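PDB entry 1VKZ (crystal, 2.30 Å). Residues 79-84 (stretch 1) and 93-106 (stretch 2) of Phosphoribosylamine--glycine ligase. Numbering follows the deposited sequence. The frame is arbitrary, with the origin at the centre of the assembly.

Stretch 1, residues 79-84: EEFLVE
Stretch 2 93-106: VFGPVKEVARLEGS

Residues 79-84 form an irregular segment with no regular helix or strand, closed by the backbone hydrogen bonds Leu82 N to Glu79 O (2.7 Å) and Val83 N to Glu79 O (3.1 Å). Residues 93-97 are loop, and a helix spans 98-105, kinked near Leu103 and Glu104; the backbone hydrogen bonds Val100 N to Val97 O and Ala101 N to Val97 O are both 3.0 Å. The register is set by CA-CA distances of 4.8 Å for both Phe81-Lys98 and Glu84-Val97. Together the stretches bury 648 Å², yet no clear direct hydrogen bond crosses between them.

Phe81 packs against the helix. Its CA-CB bond points sideways, but chi1 -35° (m) with chi2 97° brings the ring to the helix: Phe81 CE2 lies 3.6 Å from Ala101 CB and 3.1 Å from Ala101 O, which meets the ring edge near its plane. The Ala101 CA-CB bond points toward stretch 1. Gly105 suits its place, since an ideal CB there would sit a tight 3.1 Å from Phe81 CE2.

Glu80, buried, has chi1 -98°, between wells, chi2 155° (t) and chi3 -23°, carrying Glu80 OE2 to 2.9 Å from Gly95 CA and 3.2 Å from Pro96 CD. An ideal CB on Gly95 would fall 1.6 Å from Glu80 OE2, a clash glycine avoids.

The Glu84 CA-CB bond points toward stretch 2, with chi1 167° (t), chi2 65° (p) and chi3 19°. Glu84 OE1 ends 2.4 Å from Val93 O and 3.3 Å from Val93 N. A water donates to Gly95 O (3.0 Å) and weakly to Glu84 OE2 (2.9 Å), bridging the stretches. Nearby, Val83 (m) and Val93 (t) make an apolar contact, Val83 CG2 to Val93 CG1 at 3.8 Å.

Lys98 is exposed, and its aliphatic chain (m, t, m, m) lies along stretch 1: Lys98 CD is 3.5 Å from Phe81 O, and Lys98 CG 3.8 Å from Leu82 CA.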

ATOM      1  N   GLU A  79      -3.280   3.259  11.611  1.00 56.72           N
ATOM      2  CA  GLU A  79      -4.424   3.127  12.508  1.00 56.30           C
ATOM      3  C   GLU A  79      -4.349   1.732  13.141  1.00 55.07           C
ATOM      4  O   GLU A  79      -4.437   1.590  14.367  1.00 57.50           O
ATOM      5  CB  GLU A  79      -5.736   3.375  11.755  1.00 55.92           C
ATOM      6  CG  GLU A  79      -6.310   4.784  11.989  1.00 61.76           C
ATOM      7  CD  GLU A  79      -6.675   5.568  10.718  1.00 68.09           C
ATOM      8  OE1 GLU A  79      -6.695   4.987   9.603  1.00 76.97           O
ATOM      9  OE2 GLU A  79      -6.942   6.794  10.823  1.00 52.69           O
ATOM     10  N   GLU A  80      -4.044   0.730  12.321  1.00 52.75           N
ATOM     11  CA  GLU A  80      -4.082  -0.661  12.737  1.00 50.22           C
ATOM     12  C   GLU A  80      -3.125  -1.188  13.771  1.00 52.90           C
ATOM     13  O   GLU A  80      -3.279  -2.331  14.170  1.00 52.82           O
ATOM     14  CB  GLU A  80      -4.086  -1.562  11.532  1.00 49.13           C
ATOM     15  CG  GLU A  80      -5.493  -1.986  11.237  1.00 45.69           C
ATOM     16  CD  GLU A  80      -5.675  -2.351   9.839  1.00 51.31           C
ATOM     17  OE1 GLU A  80      -4.896  -1.905   8.974  1.00 58.56           O
ATOM     18  OE2 GLU A  80      -6.620  -3.085   9.611  1.00 70.83           O
ATOM     19  N   PHE A  81      -2.197  -0.380  14.262  1.00 56.70           N
ATOM     20  CA  PHE A  81      -1.527  -0.727  15.525  1.00 58.81           C
ATOM     21  C   PHE A  81      -2.268  -0.068  16.703  1.00 57.27           C
ATOM     22  O   PHE A  81      -1.657   0.274  17.711  1.00 57.06           O
ATOM     23  CB  PHE A  81      -0.034  -0.446  15.421  1.00 62.20           C
ATOM     24  CG  PHE A  81       0.494  -0.726  14.038  1.00 67.03           C
ATOM     25  CD1 PHE A  81       0.641   0.300  13.110  1.00 73.64           C
ATOM     26  CD2 PHE A  81       0.733  -2.027  13.621  1.00 69.11           C
ATOM     27  CE1 PHE A  81       1.063   0.017  11.801  1.00 74.60           C
ATOM     28  CE2 PHE A  81       1.166  -2.296  12.324  1.00 71.45           C
ATOM     29  CZ  PHE A  81       1.321  -1.283  11.420  1.00 68.11           C
ATOM     30  N   LEU A  82      -3.595   0.106  16.522  1.00 57.96           N
ATOM     31  CA  LEU A  82      -4.614  -0.003  17.607  1.00 57.67           C
ATOM     32  C   LEU A  82      -6.075  -0.422  17.184  1.00 56.36           C
ATOM     33  O   LEU A  82      -6.695  -1.217  17.885  1.00 56.69           O
ATOM     34  CB  LEU A  82      -4.654   1.274  18.480  1.00 58.31           C
ATOM     35  CG  LEU A  82      -5.263   1.199  19.907  1.00 58.92           C
ATOM     36  CD1 LEU A  82      -5.442  -0.224  20.496  1.00 61.22           C
ATOM     37  CD2 LEU A  82      -4.440   2.042  20.916  1.00 59.95           C
ATOM     38  N   VAL A  83      -6.610   0.084  16.067  1.00 56.04           N
ATOM     39  CA  VAL A  83      -8.085   0.056  15.803  1.00 56.29           C
ATOM     40  C   VAL A  83      -8.829  -1.257  16.175  1.00 57.18           C
ATOM     41  O   VAL A  83      -9.679  -1.272  17.091  1.00 55.85           O
ATOM     42  CB  VAL A  83      -8.506   0.500  14.326  1.00 56.34           C
ATOM     43  CG1 VAL A  83      -8.440   2.010  14.146  1.00 59.35           C
ATOM     44  CG2 VAL A  83      -7.679  -0.162  13.248  1.00 54.26           C
ATOM     45  N   GLU A  84      -8.497  -2.352  15.482  1.00 56.32           N
ATOM     46  CA  GLU A  84      -9.319  -3.571  15.513  1.00 54.55           C
ATOM     47  C   GLU A  84      -9.249  -4.320  16.831  1.00 49.21           C
ATOM     48  O   GLU A  84      -9.015  -3.723  17.867  1.00 50.33           O
ATOM     49  CB  GLU A  84      -8.933  -4.468  14.327  1.00 52.83           C
ATOM     50  CG  GLU A  84      -9.481  -5.890  14.408  1.00 64.11           C
ATOM     51  CD  GLU A  84     -11.008  -6.025  14.351  1.00 71.12           C
ATOM     52  OE1 GLU A  84     -11.713  -5.089  13.899  1.00 66.13           O
ATOM     53  OE2 GLU A  84     -11.507  -7.113  14.752  1.00 74.86           O
ATOM     54  N   VAL A  93     -14.171  -3.309  12.682  1.00 43.13           N
ATOM     55  CA  VAL A  93     -13.086  -2.868  11.842  1.00 41.87           C
ATOM     56  C   VAL A  93     -12.563  -4.021  11.003  1.00 39.45           C
ATOM     57  O   VAL A  93     -12.236  -5.080  11.516  1.00 39.40           O
ATOM     58  CB  VAL A  93     -11.993  -2.210  12.709  1.00 41.29           C
ATOM     59  CG1 VAL A  93     -10.837  -1.776  11.864  1.00 41.60           C
ATOM     60  CG2 VAL A  93     -12.610  -1.018  13.505  1.00 38.84           C
ATOM     61  N   PHE A  94     -12.542  -3.829   9.699  1.00 38.62           N
ATOM     62  CA  PHE A  94     -12.181  -4.896   8.810  1.00 38.77           C
ATOM     63  C   PHE A  94     -10.663  -4.833   8.579  1.00 36.77           C
ATOM     64  O   PHE A  94     -10.185  -4.399   7.559  1.00 37.49           O
ATOM     65  CB  PHE A  94     -12.995  -4.840   7.500  1.00 39.42           C
ATOM     66  CG  PHE A  94     -12.722  -6.016   6.574  1.00 40.93           C
ATOM     67  CD1 PHE A  94     -12.817  -7.320   7.051  1.00 44.58           C
ATOM     68  CD2 PHE A  94     -12.305  -5.817   5.271  1.00 42.00           C
ATOM     69  CE1 PHE A  94     -12.539  -8.391   6.222  1.00 44.88           C
ATOM     70  CE2 PHE A  94     -12.053  -6.879   4.431  1.00 43.70           C
ATOM     71  CZ  PHE A  94     -12.165  -8.169   4.908  1.00 38.48           C
ATOM     72  N   GLY A  95      -9.927  -5.264   9.583  1.00 37.60           N
ATOM     73  CA  GLY A  95      -8.529  -5.270   9.533  1.00 38.34           C
ATOM     74  C   GLY A  95      -8.049  -5.943  10.762  1.00 38.65           C
ATOM     75  O   GLY A  95      -8.775  -6.038  11.706  1.00 38.71           O
ATOM     76  N   PRO A  96      -6.815  -6.431  10.753  1.00 44.50           N
ATOM     77  CA  PRO A  96      -6.363  -7.323  11.800  1.00 45.81           C
ATOM     78  C   PRO A  96      -6.091  -6.616  13.122  1.00 45.41           C
ATOM     79  O   PRO A  96      -5.789  -5.417  13.123  1.00 47.42           O
ATOM     80  CB  PRO A  96      -5.080  -7.889  11.205  1.00 44.05           C
ATOM     81  CG  PRO A  96      -4.589  -6.850  10.353  1.00 42.81           C
ATOM     82  CD  PRO A  96      -5.758  -6.191   9.750  1.00 39.98           C
ATOM     83  N   VAL A  97      -6.174  -7.358  14.224  1.00 41.98           N
ATOM     84  CA  VAL A  97      -5.753  -6.841  15.542  1.00 41.10           C
ATOM     85  C   VAL A  97      -4.277  -6.488  15.597  1.00 39.56           C
ATOM     86  O   VAL A  97      -3.516  -6.933  14.762  1.00 43.11           O
ATOM     87  CB  VAL A  97      -6.065  -7.841  16.698  1.00 40.22           C
ATOM     88  CG1 VAL A  97      -7.563  -8.134  16.776  1.00 43.79           C
ATOM     89  CG2 VAL A  97      -5.285  -9.130  16.577  1.00 43.19           C
ATOM     90  N   LYS A  98      -3.882  -5.690  16.592  1.00 43.52           N
ATOM     91  CA  LYS A  98      -2.497  -5.224  16.779  1.00 45.46           C
ATOM     92  C   LYS A  98      -1.461  -6.343  16.666  1.00 46.84           C
ATOM     93  O   LYS A  98      -0.388  -6.171  16.027  1.00 48.82           O
ATOM     94  CB  LYS A  98      -2.295  -4.637  18.166  1.00 42.89           C
ATOM     95  CG  LYS A  98      -2.859  -3.267  18.411  1.00 54.21           C
ATOM     96  CD  LYS A  98      -2.162  -2.543  19.639  1.00 50.03           C
ATOM     97  CE  LYS A  98      -2.157  -3.366  20.964  1.00 56.29           C
ATOM     98  NZ  LYS A  98      -3.438  -3.310  21.780  1.00 53.96           N
ATOM     99  N   GLU A  99      -1.758  -7.464  17.322  1.00 43.92           N
ATOM    100  CA  GLU A  99      -0.830  -8.579  17.374  1.00 44.88           C
ATOM    101  C   GLU A  99      -0.524  -9.118  15.991  1.00 44.61           C
ATOM    102  O   GLU A  99       0.567  -9.550  15.736  1.00 46.34           O
ATOM    103  CB  GLU A  99      -1.374  -9.697  18.272  1.00 45.53           C
ATOM    104  CG  GLU A  99      -1.439  -9.322  19.755  1.00 51.49           C
ATOM    105  CD  GLU A  99      -2.793  -8.737  20.232  1.00 57.20           C
ATOM    106  OE1 GLU A  99      -3.612  -8.201  19.428  1.00 47.76           O
ATOM    107  OE2 GLU A  99      -3.038  -8.822  21.454  1.00 56.40           O
ATOM    108  N   VAL A 100      -1.504  -9.101  15.104  1.00 46.12           N
ATOM    109  CA  VAL A 100      -1.346  -9.678  13.772  1.00 43.39           C
ATOM    110  C   VAL A 100      -0.643  -8.661  12.901  1.00 42.06           C
ATOM    111  O   VAL A 100       0.193  -9.035  12.069  1.00 38.86           O
ATOM    112  CB  VAL A 100      -2.685 -10.051  13.121  1.00 40.84           C
ATOM    113  CG1 VAL A 100      -2.459 -10.578  11.751  1.00 47.54           C
ATOM    114  CG2 VAL A 100      -3.407 -11.077  13.933  1.00 45.83           C
ATOM    115  N   ALA A 101      -0.983  -7.387  13.125  1.00 41.43           N
ATOM    116  CA  ALA A 101      -0.389  -6.267  12.394  1.00 41.80           C
ATOM    117  C   ALA A 101       1.105  -6.036  12.700  1.00 42.20           C
ATOM    118  O   ALA A 101       1.748  -5.275  11.974  1.00 41.68           O
ATOM    119  CB  ALA A 101      -1.193  -4.983  12.641  1.00 39.98           C
ATOM    120  N   ARG A 102       1.640  -6.675  13.749  1.00 42.35           N
ATOM    121  CA  ARG A 102       3.110  -6.801  13.941  1.00 44.88           C
ATOM    122  C   ARG A 102       3.811  -7.394  12.726  1.00 44.67           C
ATOM    123  O   ARG A 102       5.018  -7.236  12.545  1.00 47.92           O
ATOM    124  CB  ARG A 102       3.453  -7.747  15.072  1.00 43.88           C
ATOM    125  CG  ARG A 102       3.007  -7.392  16.390  1.00 46.08           C
ATOM    126  CD  ARG A 102       3.604  -8.335  17.415  1.00 58.04           C
ATOM    127  NE  ARG A 102       4.990  -7.960  17.729  1.00 63.07           N
ATOM    128  CZ  ARG A 102       5.892  -8.750  18.304  1.00 62.69           C
ATOM    129  NH1 ARG A 102       5.591 -10.001  18.635  1.00 62.66           N
ATOM    130  NH2 ARG A 102       7.115  -8.277  18.536  1.00 59.34           N
ATOM    131  N   LEU A 103       3.070  -8.131  11.917  1.00 44.93           N
ATOM    132  CA  LEU A 103       3.591  -8.632  10.684  1.00 43.78           C
ATOM    133  C   LEU A 103       4.080  -7.484   9.815  1.00 44.57           C
ATOM    134  O   LEU A 103       5.088  -7.664   9.118  1.00 47.09           O
ATOM    135  CB  LEU A 103       2.527  -9.428   9.946  1.00 43.14           C
ATOM    136  CG  LEU A 103       2.185 -10.794  10.485  1.00 43.17           C
ATOM    137  CD1 LEU A 103       1.167 -11.412   9.553  1.00 51.52           C
ATOM    138  CD2 LEU A 103       3.384 -11.702  10.577  1.00 50.78           C
ATOM    139  N   GLU A 104       3.365  -6.339   9.826  1.00 43.09           N
ATOM    140  CA  GLU A 104       3.823  -5.134   9.137  1.00 43.94           C
ATOM    141  C   GLU A 104       4.643  -4.265  10.072  1.00 44.23           C
ATOM    142  O   GLU A 104       5.628  -3.685   9.655  1.00 46.49           O
ATOM    143  CB  GLU A 104       2.686  -4.294   8.517  1.00 43.93           C
ATOM    144  CG  GLU A 104       3.225  -3.093   7.691  1.00 45.14           C
ATOM    145  CD  GLU A 104       2.176  -2.129   7.063  1.00 49.03           C
ATOM    146  OE1 GLU A 104       1.043  -2.503   6.657  1.00 44.23           O
ATOM    147  OE2 GLU A 104       2.526  -0.938   6.929  1.00 63.71           O
ATOM    148  N   GLY A 105       4.245  -4.185  11.334  1.00 45.18           N
ATOM    149  CA  GLY A 105       4.814  -3.218  12.284  1.00 44.25           C
ATOM    150  C   GLY A 105       6.223  -3.484  12.800  1.00 40.00           C
ATOM    151  O   GLY A 105       6.917  -2.557  13.197  1.00 41.26           O
ATOM    152  N   SER A 106       6.589  -4.751  12.848  1.00 39.26           N
ATOM    153  CA  SER A 106       7.877  -5.221  13.267  1.00 40.02           C
ATOM    154  C   SER A 106       8.436  -6.129  12.183  1.00 40.92           C
ATOM    155  O   SER A 106       8.046  -7.302  12.084  1.00 41.45           O
ATOM    156  CB  SER A 106       7.756  -6.023  14.548  1.00 39.96           C
ATOM    157  OG  SER A 106       9.019  -6.544  14.943  1.00 42.63           O
TER
HETATM  158  O   HOH W   1      -9.718  -8.590  12.995  1.00 44.02           O